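Local atomic coordinates of ABC sugar (Ribose) transporter, periplasmic substrate-binding subunit (Rhodobacter sphaeroides, PDB entry 3L49), a protein that probably binds a sugar in the periplasm as the solute-capturing subunit of an ABC transporter, in the manner of its ribose-binding relatives. Residues 139-142 with 143-147; 168-171 with 172-175; 174-177 with 178-182; 76-79 with 80-83; 16-19 with 20-24. All coordinates share one frame; numbering follows the deposited sequence.

Interaction 1. Residues 139-142 with 143-147; sequences VCKI and RYDQM
With CG of Arg143 beside its backbone N (chi1 -76°) and the chain extended from CG to NE, the arginine runs back along the helix, side by side with Val139, one turn earlier. Its guanidinium is thereby laid against the valine: Val139 CG2 sits over one face, toward the rim, 3.6 Å from Arg143 NH1. The valine covers that face with a methyl group and leaves the N-H groups to others. NE is held by Asn107, while NH1 bonds to an oxygen of an unidentified bound ligand and, weakly, to Cys198 O. Cys140 SG, 4.1 Å from Arg143 NH1, approaches obliquely and is itself tied to Cys198 by a disulfide. Shortening Arg143 to an alanine is likely to leave Asn107 OD1 and the ligand oxygen without this donor and Val139 CG2 without its cover. On the outer side, Lys141 and Asp145 slant across each other. Only the aliphatic part of the lysine touches, CD lying 3.4 Å from Asp145 OD1; Lys141 NZ stays 4.9 Å from that oxygen, and Tyr135 holds OD2. Backbone bonds such as Arg143 N to Val139 O, 3.0 Å, carry the frame. The whole is the first part of the helix in the beta-alpha-beta unit 126-131, 138-152, 157-159, presenting an arginine to what is probably the sugar-binding cleft of a periplasmic binding protein.

Interaction 2. Residues 168-171 with 172-175; sequences IPNT and IQSA
The first turn of helix 171-185 is the element here, with Asn170 at the N-cap position and a side-chain amide pair joining cap and turn. The Asn170 side chain makes no capping bond. Its ND2 instead donates to Gln173 OE1 at 2.9 Å, a bent bond with an N-H...O angle of 138°. The two amides are turned almost perpendicular, their planes 81° apart, and the donor comes in above the glutamine carbonyl plane. Gln173 reaches this place because CG stands between its backbone N and carbonyl carbon (chi1 49°), folding the chain back toward the start of the helix; beyond CG it is extended. The same fold lays Gln173 CG against Asn170 CB, 3.8 Å away, so the pair has an aliphatic flank as well as a polar tip. Both residues are exposed. The backbone then takes up its helical pattern, Ser174 N bonding to Asn170 O at 3.2 Å and Ala175 N to Thr171 O at 3.0 Å. Thr171 directs OG1 back to Val167 O, bridging the preceding loop, and its side chain rests on Val201 and Pro202 of helix 200-212. Ser174 turns CB in toward the cap residue, where the methylene carbon comes to 3.2 Å from Asn170 O.

Interaction 3. Residues 174-177 with 178-182; sequences SAYS and NVTDM
Thr180 is the side chain to follow, in a regular alpha-helical stretch of helix 171-185 where a threonine hydroxyl folds back onto the carbonyl one turn earlier. Its CB points toward the preceding turn and lies 3.5 Å from Tyr176 O and 3.6 Å from Ser177 O. From there the branch carrying OG1 stands beside the backbone N (chi1 -48°), which brings the hydroxyl to 2.6 Å from Tyr176 O, where it donates a hydrogen bond. Thr180 N bonds to the same oxygen at 3.0 Å. The two donors reach Tyr176 O from opposite faces of its carbonyl plane, so together they grip this one acceptor, while the OG1 bond holds the rotation of the threonine side chain. The hydroxyl also meets the tyrosine ring obliquely, OG1 lying 3.6 Å from Tyr176 CD2. The tyrosine side chain also packs on Gln208 and Ala212 of helix 200-212.

On another side of the helix, Asn178 N donates to Ser174 O. The Asn178 amide lies close to the same carbonyl without a well-angled bond, and its side chain rests on Leu164 and Phe131. Val179 belongs to the buried side, packing on Ala206 and Phe131; its N bonds to Ala175 O at 2.9 Å. Ser177 sends OG back to Gln173 O, a second hydroxyl-to-carbonyl bond one turn back, here from a serine. One methyl of the valine is tucked under the preceding turn, Val179 CG2 lying 3.2 Å from Ala175 O.

Interaction 4. Residues 76-79 with 80-83; sequences NPWL and QKIN
Lys81 NZ stands over the face of the Trp78 indole in a cation-pi contact, 4.1 Å from the centroid of the six-membered ring and only 11° off its normal. The two side chains run alongside each other and point the same way. The lysine is extended beyond CG, and one methylene, CD, lies against the ring ahead of the ammonium, 3.7 Å from Trp78 CE3. Trp78 places its ring there with CG beside the backbone N (chi1 -63°). The face of the indole thus meets both a charge and a methylene.

Beneath the side chains the helix is held by backbone bonds, Gln80 N to Asn76 O at 2.9 Å and Ile82 N to Trp78 O at 3.1 Å. Lys81 N to Pro77 O is more bent, with an N-H...O angle of 144°. Pro77 has no N-H to give, and the helix is kinked where the nitrogens of Pro77 and Trp78 have no bond to the turn before. Asn83 is held by His98 through OD1.

Farther out, the indole packs on Val51 and Gln55 of helix 47-60. A serine in place of Trp78 is likely to leave the lysine ammonium without its aromatic partner and to open a gap against Val51 and Gln55. On the buried side Leu79 CD2 meets Ile82 CD1 at 4.1 Å, and the isoleucine goes on to Ile54 and Ile58. This is the packing of an amphipathic connecting helix in a beta-alpha-beta unit, strands 64-68 and 89-92 with helix 72-84 between them.

Interaction 5. Residues 16-19 with 20-24; sequences DHDW and DLKAY
His17 and Asp20 slant across each other at the start of helix 18-33, imidazole and carboxylate planes 46° apart. The histidine was modelled in two conformations, and its ring contacts hold for the one described here. In it, Asp20 CB lies over one face of the ring, toward its rim. His17 NE2 and Asp20 OD1 are 3.2 Å apart, but the angle is too poor for a hydrogen bond; NE2 bonds instead to an oxygen of an unidentified bound ligand. His17 takes the N-cap position, and its ring meets that of Trp199. The Trp19 indole crosses the Asp20 side chain at about a right angle, its plane 70° from the carboxylate, and Asp20 OD1 meets the ring edge 3.4 Å from Trp19 CE3. Farther round, Trp19 CZ3 touches Ala23 CB at 4.0 Å, and the indole packs on Pro248 and Ile251. On another side Asp18 and Lys22 form a salt bridge: Lys22 NZ meets Asp18 OD2 at 2.9 Å on the syn side, tilted 28° out of the carboxylate plane, the lysine chain bending at chi2 and chi4 to get there. Asp20 OD2 accepts from a water at 2.8 Å, which in turn takes the Asp16 N-H, and forms a salt bridge with Arg45. With arginine and water both on OD2, the buried Asp20 carboxylate is probably kept charged.

In the fold
All five contacts are local to helices of a two-lobed periplasmic binding protein. Interactions 1 and 5 both contact an unidentified bound molecule, which probably marks the cleft where sugar would bind: Arg143 and His17 each come within about 3 Å of it, although the two centres are 20 Å apart on opposite sides of the chain's centre. Interaction 2 lies close to interaction 5, nearest atoms about 4 Å apart without touching, and Thr171 is about 9 Å from the ligand. Interaction 3 continues the same helix, sharing Ser174 and Ala175 with interaction 2, and leads away from the site. Interaction 4 is remote, its centre about 25 Å from that of interaction 1 and 24 Å from that of interaction 5.

Interaction 1. Residues 139-142 with 143-147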
loop_
_atom_site.group_PDB
_atom_site.type_symbol
_atom_site.label_atom_id
_atom_site.label_comp_id
_atom_site.label_asym_id
_atom_site.label_seq_id
_atom_site.Cartn_x
_atom_site.Cartn_y
_atom_site.Cartn_z
ATOM N N VAL A 139 6.200 -2.311 -1.204
ATOM C CA VAL A 139 5.105 -3.178 -0.736
ATOM C C VAL A 139 4.271 -3.780 -1.872
ATOM O O VAL A 139 3.808 -4.915 -1.778
ATOM C CB VAL A 139 4.200 -2.503 0.330
ATOM C CG1 VAL A 139 5.039 -2.040 1.505
ATOM C CG2 VAL A 139 3.386 -1.329 -0.250
ATOM N N CYS A 140 4.137 -3.046 -2.968
ATOM C CA CYS A 140 3.412 -3.544 -4.127
ATOM C C CYS A 140 4.252 -4.526 -4.928
ATOM O O CYS A 140 3.713 -5.397 -5.613
ATOM C CB CYS A 140 2.945 -2.377 -4.999
ATOM S SG CYS A 140 1.462 -1.551 -4.356
ATOM N N LYS A 141 5.571 -4.371 -4.839
ATOM C CA LYS A 141 6.531 -5.314 -5.422
ATOM C C LYS A 141 6.389 -6.670 -4.744
ATOM O O LYS A 141 6.332 -7.701 -5.420
ATOM C CB LYS A 141 7.956 -4.770 -5.250
ATOM C CG LYS A 141 9.030 -5.415 -6.112
ATOM C CD LYS A 141 9.864 -6.420 -5.339
ATOM C CE LYS A 141 11.072 -6.858 -6.139
ATOM N NZ LYS A 141 12.130 -5.813 -6.105
ATOM N N ILE A 142 6.312 -6.655 -3.410
ATOM C CA ILE A 142 6.137 -7.868 -2.617
ATOM C C ILE A 142 4.772 -8.492 -2.900
ATOM O O ILE A 142 4.686 -9.683 -3.210
ATOM C CB ILE A 142 6.302 -7.607 -1.098
ATOM C CG1 ILE A 142 7.705 -7.059 -0.783
ATOM C CG2 ILE A 142 6.031 -8.888 -0.305
ATOM C CD1 ILE A 142 7.819 -6.364 0.601
ATOM N N ARG A 143 3.715 -7.679 -2.826
ATOM C CA ARG A 143 2.349 -8.153 -3.067
ATOM C C ARG A 143 2.166 -8.793 -4.447
ATOM O O ARG A 143 1.500 -9.814 -4.575
ATOM C CB ARG A 143 1.340 -7.027 -2.861
ATOM C CG ARG A 143 1.067 -6.686 -1.405
ATOM C CD ARG A 143 0.538 -5.272 -1.306
ATOM N NE ARG A 143 0.624 -4.712 0.039
ATOM C CZ ARG A 143 0.371 -3.441 0.331
ATOM N NH1 ARG A 143 0.023 -2.603 -0.634
ATOM N NH2 ARG A 143 0.453 -3.006 1.590
ATOM N N TYR A 144 2.783 -8.202 -5.466
ATOM C CA TYR A 144 2.749 -8.767 -6.812
ATOM C C TYR A 144 3.555 -10.056 -6.926
ATOM O O TYR A 144 3.077 -11.024 -7.522
ATOM C CB TYR A 144 3.229 -7.746 -7.845
ATOM C CG TYR A 144 3.238 -8.276 -9.258
ATOM C CD1 TYR A 144 2.065 -8.298 -10.019
ATOM C CD2 TYR A 144 4.415 -8.767 -9.835
ATOM C CE1 TYR A 144 2.065 -8.794 -11.320
ATOM C CE2 TYR A 144 4.428 -9.258 -11.131
ATOM C CZ TYR A 144 3.251 -9.271 -11.860
ATOM O OH TYR A 144 3.257 -9.755 -13.134
ATOM N N ASP A 145 4.772 -10.060 -6.372
ATOM C CA ASP A 145 5.652 -11.238 -6.429
ATOM C C ASP A 145 5.030 -12.492 -5.809
ATOM O O ASP A 145 5.138 -13.588 -6.374
ATOM C CB ASP A 145 7.001 -10.960 -5.759
ATOM C CG ASP A 145 7.940 -10.130 -6.631
ATOM O OD1 ASP A 145 8.925 -9.584 -6.086
ATOM O OD2 ASP A 145 7.707 -10.019 -7.853
ATOM N N GLN A 146 4.376 -12.311 -4.658
ATOM C CA GLN A 146 3.741 -13.411 -3.930
ATOM C C GLN A 146 2.567 -13.978 -4.693
ATOM O O GLN A 146 2.373 -15.188 -4.709
ATOM C CB GLN A 146 3.292 -12.968 -2.531
ATOM C CG GLN A 146 4.434 -12.523 -1.596
ATOM C CD GLN A 146 5.294 -13.690 -1.109
ATOM O OE1 GLN A 146 6.228 -14.117 -1.782
ATOM N NE2 GLN A 146 4.981 -14.195 0.066
ATOM N N MET A 147 1.799 -13.096 -5.329
ATOM C CA MET A 147 0.674 -13.490 -6.174
ATOM C C MET A 147 1.172 -14.370 -7.314
ATOM O O MET A 147 0.641 -15.459 -7.551
ATOM C CB MET A 147 -0.072 -12.236 -6.700
ATOM C CG MET A 147 -1.359 -12.495 -7.538
ATOM S SD MET A 147 -1.100 -12.609 -9.344
ATOM C CE MET A 147 0.140 -11.360 -9.579
#

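Interaction 2. Residues 168-171 with 172-175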
loop_
_atom_site.group_PDB
_atom_site.type_symbol
_atom_site.label_atom_id
_atom_site.label_comp_id
_atom_site.label_asym_id
_atom_site.label_seq_id
_atom_site.Cartn_x
_atom_site.Cartn_y
_atom_site.Cartn_z
ATOM N N ILE A 168 -2.605 7.179 -10.207
ATOM C CA ILE A 168 -2.995 8.302 -9.360
ATOM C C ILE A 168 -2.703 9.596 -10.151
ATOM O O ILE A 168 -1.632 9.714 -10.752
ATOM C CB ILE A 168 -2.220 8.292 -8.009
ATOM C CG1 ILE A 168 -2.693 7.143 -7.116
ATOM C CG2 ILE A 168 -2.406 9.601 -7.241
ATOM C CD1 ILE A 168 -1.843 6.934 -5.876
ATOM N N PRO A 169 -3.649 10.568 -10.170
ATOM C CA PRO A 169 -4.967 10.572 -9.530
ATOM C C PRO A 169 -6.040 9.997 -10.452
ATOM O O PRO A 169 -5.702 9.438 -11.507
ATOM C CB PRO A 169 -5.208 12.059 -9.241
ATOM C CG PRO A 169 -4.391 12.792 -10.272
ATOM C CD PRO A 169 -3.413 11.826 -10.904
ATOM N N ASN A 170 -7.308 10.132 -10.049
ATOM C CA ASN A 170 -8.446 9.572 -10.787
ATOM C C ASN A 170 -8.358 8.051 -10.893
ATOM O O ASN A 170 -8.573 7.465 -11.960
ATOM C CB ASN A 170 -8.609 10.226 -12.172
ATOM C CG ASN A 170 -8.722 11.741 -12.097
ATOM O OD1 ASN A 170 -7.886 12.454 -12.641
ATOM N ND2 ASN A 170 -9.754 12.235 -11.417
ATOM N N THR A 171 -8.038 7.432 -9.756
ATOM C CA THR A 171 -7.764 6.000 -9.653
ATOM C C THR A 171 -8.996 5.148 -9.967
ATOM O O THR A 171 -8.939 4.255 -10.817
ATOM C CB THR A 171 -7.248 5.651 -8.240
ATOM O OG1 THR A 171 -6.168 6.527 -7.884
ATOM C CG2 THR A 171 -6.781 4.208 -8.175
ATOM N N ILE A 172 -10.099 5.469 -9.288
ATOM C CA ILE A 172 -11.341 4.712 -9.339
ATOM C C ILE A 172 -11.940 4.677 -10.743
ATOM O O ILE A 172 -12.302 3.606 -11.241
ATOM C CB ILE A 172 -12.372 5.264 -8.305
ATOM C CG1 ILE A 172 -11.871 5.041 -6.871
ATOM C CG2 ILE A 172 -13.765 4.649 -8.514
ATOM C CD1 ILE A 172 -12.867 5.469 -5.771
ATOM N N GLN A 173 -12.019 5.843 -11.381
ATOM C CA GLN A 173 -12.618 5.963 -12.707
ATOM C C GLN A 173 -11.737 5.375 -13.795
ATOM O O GLN A 173 -12.246 4.788 -14.748
ATOM C CB GLN A 173 -12.997 7.418 -13.025
ATOM C CG GLN A 173 -11.928 8.448 -12.767
ATOM C CD GLN A 173 -12.494 9.822 -12.460
ATOM O OE1 GLN A 173 -12.043 10.494 -11.527
ATOM N NE2 GLN A 173 -13.488 10.253 -13.247
ATOM N N SER A 174 -10.422 5.515 -13.643
ATOM C CA SER A 174 -9.484 4.921 -14.595
ATOM C C SER A 174 -9.560 3.395 -14.540
ATOM O O SER A 174 -9.483 2.730 -15.573
ATOM C CB SER A 174 -8.063 5.416 -14.344
ATOM O OG SER A 174 -7.114 4.660 -15.077
ATOM N N ALA A 175 -9.750 2.850 -13.340
ATOM C CA ALA A 175 -9.927 1.407 -13.177
ATOM C C ALA A 175 -11.271 0.934 -13.739
ATOM O O ALA A 175 -11.324 -0.063 -14.456
ATOM C CB ALA A 175 -9.789 1.022 -11.727
#

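Interaction 3. Residues 174-177 with 178-182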
loop_
_atom_site.group_PDB
_atom_site.type_symbol
_atom_site.label_atom_id
_atom_site.label_comp_id
_atom_site.label_asym_id
_atom_site.label_seq_id
_atom_site.Cartn_x
_atom_site.Cartn_y
_atom_site.Cartn_z
ATOM N N SER A 174 -10.422 5.515 -13.643
ATOM C CA SER A 174 -9.484 4.921 -14.595
ATOM C C SER A 174 -9.560 3.395 -14.540
ATOM O O SER A 174 -9.483 2.730 -15.573
ATOM C CB SER A 174 -8.063 5.416 -14.344
ATOM O OG SER A 174 -7.114 4.660 -15.077
ATOM N N ALA A 175 -9.750 2.850 -13.340
ATOM C CA ALA A 175 -9.927 1.407 -13.177
ATOM C C ALA A 175 -11.271 0.934 -13.739
ATOM O O ALA A 175 -11.324 -0.063 -14.456
ATOM C CB ALA A 175 -9.789 1.022 -11.727
ATOM N N TYR A 176 -12.343 1.665 -13.413
ATOM C CA TYR A 176 -13.687 1.423 -13.948
ATOM C C TYR A 176 -13.652 1.362 -15.488
ATOM O O TYR A 176 -14.217 0.440 -16.087
ATOM C CB TYR A 176 -14.613 2.542 -13.459
ATOM C CG TYR A 176 -16.095 2.455 -13.797
ATOM C CD1 TYR A 176 -17.052 2.434 -12.782
ATOM C CD2 TYR A 176 -16.548 2.478 -15.120
ATOM C CE1 TYR A 176 -18.412 2.403 -13.080
ATOM C CE2 TYR A 176 -17.898 2.427 -15.428
ATOM C CZ TYR A 176 -18.827 2.390 -14.409
ATOM O OH TYR A 176 -20.169 2.352 -14.726
ATOM N N SER A 177 -12.982 2.339 -16.102
ATOM C CA SER A 177 -12.871 2.439 -17.566
ATOM C C SER A 177 -12.062 1.309 -18.173
ATOM O O SER A 177 -12.417 0.795 -19.236
ATOM C CB SER A 177 -12.256 3.774 -17.981
ATOM O OG SER A 177 -12.977 4.856 -17.412
ATOM N N ASN A 178 -10.977 0.934 -17.499
ATOM C CA ASN A 178 -10.149 -0.193 -17.929
ATOM C C ASN A 178 -10.883 -1.533 -17.875
ATOM O O ASN A 178 -10.761 -2.353 -18.795
ATOM C CB ASN A 178 -8.875 -0.263 -17.100
ATOM C CG ASN A 178 -7.895 0.829 -17.447
ATOM O OD1 ASN A 178 -7.728 1.187 -18.611
ATOM N ND2 ASN A 178 -7.230 1.366 -16.431
ATOM N N VAL A 179 -11.655 -1.734 -16.808
ATOM C CA VAL A 179 -12.410 -2.974 -16.621
ATOM C C VAL A 179 -13.510 -3.094 -17.684
ATOM O O VAL A 179 -13.701 -4.162 -18.263
ATOM C CB VAL A 179 -12.964 -3.092 -15.166
ATOM C CG1 VAL A 179 -13.893 -4.284 -15.011
ATOM C CG2 VAL A 179 -11.819 -3.238 -14.191
ATOM N N THR A 180 -14.191 -1.977 -17.947
ATOM C CA THR A 180 -15.205 -1.878 -18.998
ATOM C C THR A 180 -14.638 -2.250 -20.382
ATOM O O THR A 180 -15.271 -3.000 -21.129
ATOM C CB THR A 180 -15.837 -0.459 -19.036
ATOM O OG1 THR A 180 -16.210 -0.055 -17.710
ATOM C CG2 THR A 180 -17.069 -0.438 -19.939
ATOM N N ASP A 181 -13.447 -1.737 -20.698
ATOM C CA ASP A 181 -12.722 -2.090 -21.924
ATOM C C ASP A 181 -12.497 -3.592 -22.010
ATOM O O ASP A 181 -12.724 -4.206 -23.048
ATOM C CB ASP A 181 -11.355 -1.389 -21.973
ATOM C CG ASP A 181 -11.458 0.115 -22.188
ATOM O OD1 ASP A 181 -12.582 0.629 -22.401
ATOM O OD2 ASP A 181 -10.399 0.787 -22.137
ATOM N N MET A 182 -12.076 -4.173 -20.890
ATOM C CA MET A 182 -11.665 -5.566 -20.831
ATOM C C MET A 182 -12.850 -6.525 -20.863
ATOM O O MET A 182 -12.735 -7.636 -21.384
ATOM C CB MET A 182 -10.790 -5.786 -19.592
ATOM C CG MET A 182 -9.556 -6.660 -19.826
ATOM S SD MET A 182 -8.457 -6.243 -21.209
ATOM C CE MET A 182 -8.016 -4.545 -20.862
#

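Interaction 4. Residues 76-79 with 80-83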
loop_
_atom_site.group_PDB
_atom_site.type_symbol
_atom_site.label_atom_id
_atom_site.label_comp_id
_atom_site.label_asym_id
_atom_site.label_seq_id
_atom_site.Cartn_x
_atom_site.Cartn_y
_atom_site.Cartn_z
ATOM N N ASN A 76 16.104 7.060 -3.641
ATOM C CA ASN A 76 17.425 6.513 -3.249
ATOM C C ASN A 76 18.593 7.503 -3.044
ATOM O O ASN A 76 19.178 7.518 -1.949
ATOM C CB ASN A 76 17.853 5.347 -4.156
ATOM C CG ASN A 76 17.313 4.014 -3.690
ATOM O OD1 ASN A 76 17.255 3.733 -2.490
ATOM N ND2 ASN A 76 16.926 3.171 -4.645
ATOM N N PRO A 77 18.916 8.349 -4.066
ATOM C CA PRO A 77 20.037 9.288 -3.860
ATOM C C PRO A 77 19.774 10.327 -2.773
ATOM O O PRO A 77 20.717 10.836 -2.172
ATOM C CB PRO A 77 20.171 9.995 -5.215
ATOM C CG PRO A 77 19.434 9.133 -6.190
ATOM C CD PRO A 77 18.327 8.517 -5.414
ATOM N N TRP A 78 18.500 10.626 -2.526
ATOM C CA TRP A 78 18.123 11.618 -1.518
ATOM C C TRP A 78 18.098 11.011 -0.128
ATOM O O TRP A 78 18.426 11.682 0.853
ATOM C CB TRP A 78 16.804 12.303 -1.904
ATOM C CG TRP A 78 16.989 13.046 -3.188
ATOM C CD1 TRP A 78 16.583 12.651 -4.433
ATOM C CD2 TRP A 78 17.713 14.274 -3.371
ATOM N NE1 TRP A 78 16.984 13.571 -5.373
ATOM C CE2 TRP A 78 17.684 14.573 -4.748
ATOM C CE3 TRP A 78 18.371 15.156 -2.498
ATOM C CZ2 TRP A 78 18.278 15.726 -5.276
ATOM C CZ3 TRP A 78 18.968 16.296 -3.024
ATOM C CH2 TRP A 78 18.917 16.568 -4.401
ATOM N N LEU A 79 17.734 9.731 -0.069
ATOM C CA LEU A 79 17.827 8.932 1.146
ATOM C C LEU A 79 19.288 8.770 1.567
ATOM O O LEU A 79 19.611 8.839 2.756
ATOM C CB LEU A 79 17.176 7.564 0.932
ATOM C CG LEU A 79 15.676 7.514 0.615
ATOM C CD1 LEU A 79 15.235 6.086 0.359
ATOM C CD2 LEU A 79 14.817 8.144 1.715
ATOM N N GLN A 80 20.156 8.569 0.577
ATOM C CA GLN A 80 21.605 8.546 0.769
ATOM C C GLN A 80 22.132 9.849 1.383
ATOM O O GLN A 80 22.971 9.816 2.282
ATOM C CB GLN A 80 22.303 8.261 -0.568
ATOM C CG GLN A 80 23.829 8.255 -0.512
ATOM C CD GLN A 80 24.373 7.078 0.268
ATOM O OE1 GLN A 80 24.374 5.946 -0.217
ATOM N NE2 GLN A 80 24.840 7.338 1.488
ATOM N N LYS A 81 21.622 10.986 0.906
ATOM C CA LYS A 81 22.007 12.301 1.434
ATOM C C LYS A 81 21.515 12.578 2.865
ATOM O O LYS A 81 22.175 13.326 3.599
ATOM C CB LYS A 81 21.607 13.424 0.474
ATOM C CG LYS A 81 22.602 13.632 -0.671
ATOM C CD LYS A 81 21.929 14.210 -1.911
ATOM C CE LYS A 81 22.858 14.167 -3.124
ATOM N NZ LYS A 81 22.107 14.052 -4.416
ATOM N N ILE A 82 20.385 11.980 3.260
ATOM C CA ILE A 82 19.952 12.003 4.675
ATOM C C ILE A 82 20.974 11.267 5.555
ATOM O O ILE A 82 21.323 11.737 6.650
ATOM C CB ILE A 82 18.527 11.414 4.890
ATOM C CG1 ILE A 82 17.496 12.166 4.051
ATOM C CG2 ILE A 82 18.113 11.491 6.375
ATOM C CD1 ILE A 82 16.211 11.392 3.780
ATOM N N ASN A 83 21.460 10.128 5.058
ATOM C CA ASN A 83 22.509 9.366 5.738
ATOM C C ASN A 83 23.810 10.165 5.792
ATOM O O ASN A 83 24.497 10.162 6.819
ATOM C CB ASN A 83 22.755 8.005 5.061
ATOM C CG ASN A 83 21.518 7.101 5.048
ATOM O OD1 ASN A 83 21.389 6.234 4.182
ATOM N ND2 ASN A 83 20.619 7.289 6.008
#

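Interaction 5. Residues 16-19 with 20-24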
loop_
_atom_site.group_PDB
_atom_site.type_symbol
_atom_site.label_atom_id
_atom_site.label_comp_id
_atom_site.label_asym_id
_atom_site.label_seq_id
_atom_site.Cartn_x
_atom_site.Cartn_y
_atom_site.Cartn_z
ATOM N N ASP A 16 -3.701 11.654 -0.141
ATOM C CA ASP A 16 -4.787 11.692 -1.123
ATOM C C ASP A 16 -5.931 10.725 -0.809
ATOM O O ASP A 16 -7.091 11.032 -1.084
ATOM C CB ASP A 16 -4.215 11.398 -2.520
ATOM C CG ASP A 16 -5.115 11.875 -3.648
ATOM O OD1 ASP A 16 -5.384 13.097 -3.728
ATOM O OD2 ASP A 16 -5.531 11.028 -4.474
ATOM N N HIS A 17 -5.638 9.616 -0.157
ATOM C CA HIS A 17 -6.587 8.559 0.139
ATOM C C HIS A 17 -6.269 8.125 1.533
ATOM O O HIS A 17 -5.245 8.298 2.155
ATOM C CB HIS A 17 -6.536 7.355 -0.801
ATOM C CG HIS A 17 -5.225 6.637 -0.789
ATOM N ND1 HIS A 17 -5.019 5.481 -0.069
ATOM C CD2 HIS A 17 -4.050 6.915 -1.404
ATOM C CE1 HIS A 17 -3.775 5.073 -0.246
ATOM N NE2 HIS A 17 -3.166 5.925 -1.050
ATOM N N ASP A 18 -7.197 7.263 1.912
ATOM C CA ASP A 18 -7.514 6.953 3.313
ATOM C C ASP A 18 -6.377 6.331 4.130
ATOM O O ASP A 18 -6.156 6.694 5.253
ATOM C CB ASP A 18 -8.736 6.041 3.370
ATOM C CG ASP A 18 -9.294 5.894 4.746
ATOM O OD1 ASP A 18 -9.731 6.903 5.314
ATOM O OD2 ASP A 18 -9.321 4.774 5.268
ATOM N N TRP A 19 -5.705 5.363 3.561
ATOM C CA TRP A 19 -4.649 4.679 4.246
ATOM C C TRP A 19 -3.534 5.670 4.519
ATOM O O TRP A 19 -3.053 5.773 5.620
ATOM C CB TRP A 19 -4.154 3.477 3.429
ATOM C CG TRP A 19 -3.232 2.537 4.135
ATOM C CD1 TRP A 19 -3.537 1.338 4.672
ATOM C CD2 TRP A 19 -1.842 2.716 4.351
ATOM N NE1 TRP A 19 -2.443 0.770 5.197
ATOM C CE2 TRP A 19 -1.380 1.590 5.009
ATOM C CE3 TRP A 19 -0.937 3.709 4.025
ATOM C CZ2 TRP A 19 -0.093 1.453 5.369
ATOM C CZ3 TRP A 19 0.326 3.566 4.377
ATOM C CH2 TRP A 19 0.753 2.452 5.046
ATOM N N ASP A 20 -3.160 6.419 3.500
ATOM C CA ASP A 20 -2.079 7.394 3.602
ATOM C C ASP A 20 -2.372 8.463 4.638
ATOM O O ASP A 20 -1.497 8.814 5.418
ATOM C CB ASP A 20 -1.830 8.055 2.246
ATOM C CG ASP A 20 -1.139 7.133 1.261
ATOM O OD1 ASP A 20 -1.195 5.898 1.443
ATOM O OD2 ASP A 20 -0.548 7.647 0.292
ATOM N N LEU A 21 -3.604 8.972 4.634
ATOM C CA LEU A 21 -4.015 10.006 5.569
ATOM C C LEU A 21 -3.982 9.498 7.007
ATOM O O LEU A 21 -3.497 10.200 7.895
ATOM C CB LEU A 21 -5.397 10.568 5.212
ATOM C CG LEU A 21 -5.940 11.643 6.169
ATOM C CD1 LEU A 21 -5.088 12.901 6.122
ATOM C CD2 LEU A 21 -7.414 11.966 5.903
ATOM N N LYS A 22 -4.475 8.276 7.219
ATOM C CA LYS A 22 -4.424 7.621 8.535
ATOM C C LYS A 22 -3.005 7.435 9.086
ATOM O O LYS A 22 -2.774 7.683 10.268
ATOM C CB LYS A 22 -5.155 6.272 8.513
ATOM C CG LYS A 22 -6.520 6.250 9.200
ATOM C CD LYS A 22 -7.599 7.001 8.425
ATOM C CE LYS A 22 -8.988 6.431 8.702
ATOM N NZ LYS A 22 -9.166 5.068 8.108
ATOM N N ALA A 23 -2.070 7.010 8.234
ATOM C CA ALA A 23 -0.688 6.787 8.652
ATOM C C ALA A 23 0.023 8.102 8.998
ATOM O O ALA A 23 0.750 8.198 9.998
ATOM C CB ALA A 23 0.068 6.043 7.560
ATOM N N TYR A 24 -0.213 9.107 8.154
ATOM C CA TYR A 24 0.375 10.439 8.263
ATOM C C TYR A 24 -0.090 11.149 9.531
ATOM O O TYR A 24 0.722 11.723 10.259
ATOM C CB TYR A 24 -0.022 11.233 7.024
ATOM C CG TYR A 24 0.627 12.583 6.830
ATOM C CD1 TYR A 24 -0.068 13.755 7.115
ATOM C CD2 TYR A 24 1.919 12.692 6.313
ATOM C CE1 TYR A 24 0.510 14.999 6.909
ATOM C CE2 TYR A 24 2.509 13.935 6.106
ATOM C CZ TYR A 24 1.793 15.081 6.406
ATOM O OH TYR A 24 2.351 16.316 6.205
HETATM O O HOH W 1 -1.710 9.603 -1.379
#